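Side-chain contact in uncharacterized ATP-binding protein MJECL15 (Methanocaldococcus jannaschii, PDB 3H92), which is of unknown function but probably binds ATP, and carries a C-terminal domain related to helix-turn-helix folds: residues Y33-E38 / K53-I58. Sequence-based numbering, arbitrary orientation.
Sequences YDEVLE and KIKRKI
I58 reaches from the first turn of helix 56-64 to the first turn of helix 33-45 and presses the end of its longer branch against CB of E35 and the backbone just after it. Its CD1 methyl lies 3.3 Å from E35 CB. The same I58 CD1 comes to 3.5 Å from the carbonyl oxygen E35 O and also touches the amide nitrogen of V36. The shorter branch faces the side chain of V36, with I58 CG2 4.2 Å from V36 CG2. With CG1 placed beside the backbone N (chi1 -64°) and CD1 extended from it (chi2 -159°), CD1 is sent to E35 and the V36 amide while CG2 lies against the V36 methyl. Both I58 and V36 are buried: V36 also meets L21 and V24 of helix 8-27, and I58 continues onto A39, where I54 joins it against helix 33-45.

Toward solvent the contact thins out. The side chain of E35, extended beyond CG (chi2 180°), runs past I58 toward the exposed K55, the N-cap residue of helix 56-64. There E35 OE2 approaches the aliphatic K55 CD at 4.0 Å, while K55 NZ remains 5.4 Å from E35 OE2, so attraction between the opposite charges is probably weak and long-range. The pairing joins two consecutive helices of a small domain that, with the hairpin 68-71/76-79, is consistent with a helix-turn-helix-related, winged-helix-like fold.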
loop_
_atom_site.group_PDB
_atom_site.type_symbol
_atom_site.label_atom_id
_atom_site.label_comp_id
_atom_site.label_asym_id
_atom_site.label_seq_id
_atom_site.Cartn_x
_atom_site.Cartn_y
_atom_site.Cartn_z
ATOM N N TYR A 33 8.920 -3.435 7.469
ATOM C CA TYR A 33 8.574 -4.191 6.305
ATOM C C TYR A 33 7.447 -5.223 6.469
ATOM O O TYR A 33 6.499 -5.297 5.679
ATOM C CB TYR A 33 9.827 -4.910 5.855
ATOM C CG TYR A 33 9.608 -5.739 4.633
ATOM C CD1 TYR A 33 9.136 -7.040 4.733
ATOM C CD2 TYR A 33 9.864 -5.221 3.371
ATOM C CE1 TYR A 33 8.942 -7.814 3.584
ATOM C CE2 TYR A 33 9.685 -5.974 2.238
ATOM C CZ TYR A 33 9.220 -7.270 2.346
ATOM O OH TYR A 33 9.036 -8.029 1.211
ATOM N N ASP A 34 7.575 -6.056 7.473
ATOM C CA ASP A 34 6.638 -7.156 7.642
ATOM C C ASP A 34 5.193 -6.660 7.985
ATOM O O ASP A 34 4.216 -7.320 7.627
ATOM C CB ASP A 34 7.220 -8.196 8.660
ATOM C CG ASP A 34 7.997 -9.386 7.962
ATOM O OD1 ASP A 34 7.886 -9.531 6.696
ATOM O OD2 ASP A 34 8.655 -10.198 8.706
ATOM N N GLU A 35 5.103 -5.493 8.630
ATOM C CA GLU A 35 3.847 -4.795 8.956
ATOM C C GLU A 35 3.290 -4.058 7.763
ATOM O O GLU A 35 2.079 -3.940 7.631
ATOM C CB GLU A 35 4.084 -3.699 9.981
ATOM C CG GLU A 35 4.250 -4.109 11.411
ATOM C CD GLU A 35 4.484 -2.860 12.302
ATOM O OE1 GLU A 35 5.588 -2.217 12.186
ATOM O OE2 GLU A 35 3.564 -2.520 13.112
ATOM N N VAL A 36 4.180 -3.497 6.944
ATOM C CA VAL A 36 3.780 -2.999 5.639
ATOM C C VAL A 36 3.194 -4.125 4.807
ATOM O O VAL A 36 2.111 -3.925 4.274
ATOM C CB VAL A 36 4.923 -2.247 4.907
ATOM C CG1 VAL A 36 4.552 -1.946 3.454
ATOM C CG2 VAL A 36 5.242 -0.969 5.661
ATOM N N LEU A 37 3.834 -5.305 4.746
ATOM C CA LEU A 37 3.261 -6.440 3.962
ATOM C C LEU A 37 1.906 -6.779 4.467
ATOM O O LEU A 37 0.988 -6.994 3.675
ATOM C CB LEU A 37 4.049 -7.756 3.986
ATOM C CG LEU A 37 5.241 -8.059 3.080
ATOM C CD1 LEU A 37 5.682 -9.554 3.265
ATOM C CD2 LEU A 37 5.010 -7.684 1.594
ATOM N N GLU A 38 1.789 -6.900 5.787
ATOM C CA GLU A 38 0.532 -7.364 6.373
ATOM C C GLU A 38 -0.570 -6.344 6.106
ATOM O O GLU A 38 -1.660 -6.727 5.670
ATOM C CB GLU A 38 0.654 -7.735 7.853
ATOM C CG GLU A 38 1.241 -9.164 8.088
ATOM C CD GLU A 38 0.707 -10.248 7.068
ATOM O OE1 GLU A 38 -0.531 -10.485 7.041
ATOM O OE2 GLU A 38 1.523 -10.826 6.266
ATOM N N LYS A 53 -8.228 -0.225 10.235
ATOM C CA LYS A 53 -7.702 -1.552 9.987
ATOM C C LYS A 53 -6.186 -1.575 9.939
ATOM O O LYS A 53 -5.598 -2.651 10.040
ATOM C CB LYS A 53 -8.247 -2.167 8.692
ATOM C CG LYS A 53 -9.723 -2.654 8.752
ATOM C CD LYS A 53 -9.900 -3.963 9.478
ATOM C CE LYS A 53 -11.367 -4.379 9.532
ATOM N NZ LYS A 53 -11.526 -5.428 10.517
ATOM N N ILE A 54 -5.543 -0.406 9.810
ATOM C CA ILE A 54 -4.099 -0.316 9.643
ATOM C C ILE A 54 -3.508 0.686 10.598
ATOM O O ILE A 54 -4.088 1.752 10.842
ATOM C CB ILE A 54 -3.745 0.080 8.177
ATOM C CG1 ILE A 54 -3.958 -1.131 7.258
ATOM C CG2 ILE A 54 -2.308 0.579 8.035
ATOM C CD1 ILE A 54 -4.412 -0.737 5.865
ATOM N N LYS A 55 -2.335 0.350 11.115
ATOM C CA LYS A 55 -1.626 1.238 11.982
ATOM C C LYS A 55 -1.359 2.599 11.330
ATOM O O LYS A 55 -1.065 2.719 10.116
ATOM C CB LYS A 55 -0.340 0.573 12.478
ATOM C CG LYS A 55 -0.560 -0.429 13.664
ATOM C CD LYS A 55 0.589 -0.410 14.744
ATOM C CE LYS A 55 0.035 -0.417 16.256
ATOM N NZ LYS A 55 1.084 -0.232 17.366
ATOM N N ARG A 56 -1.533 3.633 12.138
ATOM C CA ARG A 56 -1.426 5.013 11.681
ATOM C C ARG A 56 -0.114 5.281 10.974
ATOM O O ARG A 56 -0.094 5.783 9.862
ATOM C CB ARG A 56 -1.571 5.943 12.885
ATOM C CG ARG A 56 -1.206 7.393 12.671
ATOM C CD ARG A 56 -0.556 8.007 13.979
ATOM N NE ARG A 56 0.502 7.154 14.559
ATOM C CZ ARG A 56 1.222 7.440 15.649
ATOM N NH1 ARG A 56 1.036 8.578 16.317
ATOM N NH2 ARG A 56 2.146 6.574 16.085
ATOM N N LYS A 57 0.995 4.949 11.615
ATOM C CA LYS A 57 2.274 5.255 11.041
ATOM C C LYS A 57 2.323 4.674 9.623
ATOM O O LYS A 57 2.840 5.294 8.696
ATOM C CB LYS A 57 3.385 4.652 11.891
ATOM C CG LYS A 57 4.043 5.580 12.914
ATOM C CD LYS A 57 5.397 4.962 13.504
ATOM C CE LYS A 57 5.654 5.394 15.013
ATOM N NZ LYS A 57 6.785 4.686 15.745
ATOM N N ILE A 58 1.770 3.478 9.454
ATOM C CA ILE A 58 1.869 2.757 8.200
ATOM C C ILE A 58 0.951 3.395 7.212
ATOM O O ILE A 58 1.359 3.636 6.080
ATOM C CB ILE A 58 1.566 1.275 8.381
ATOM C CG1 ILE A 58 2.644 0.677 9.283
ATOM C CG2 ILE A 58 1.583 0.529 7.090
ATOM C CD1 ILE A 58 2.750 -0.824 9.131
#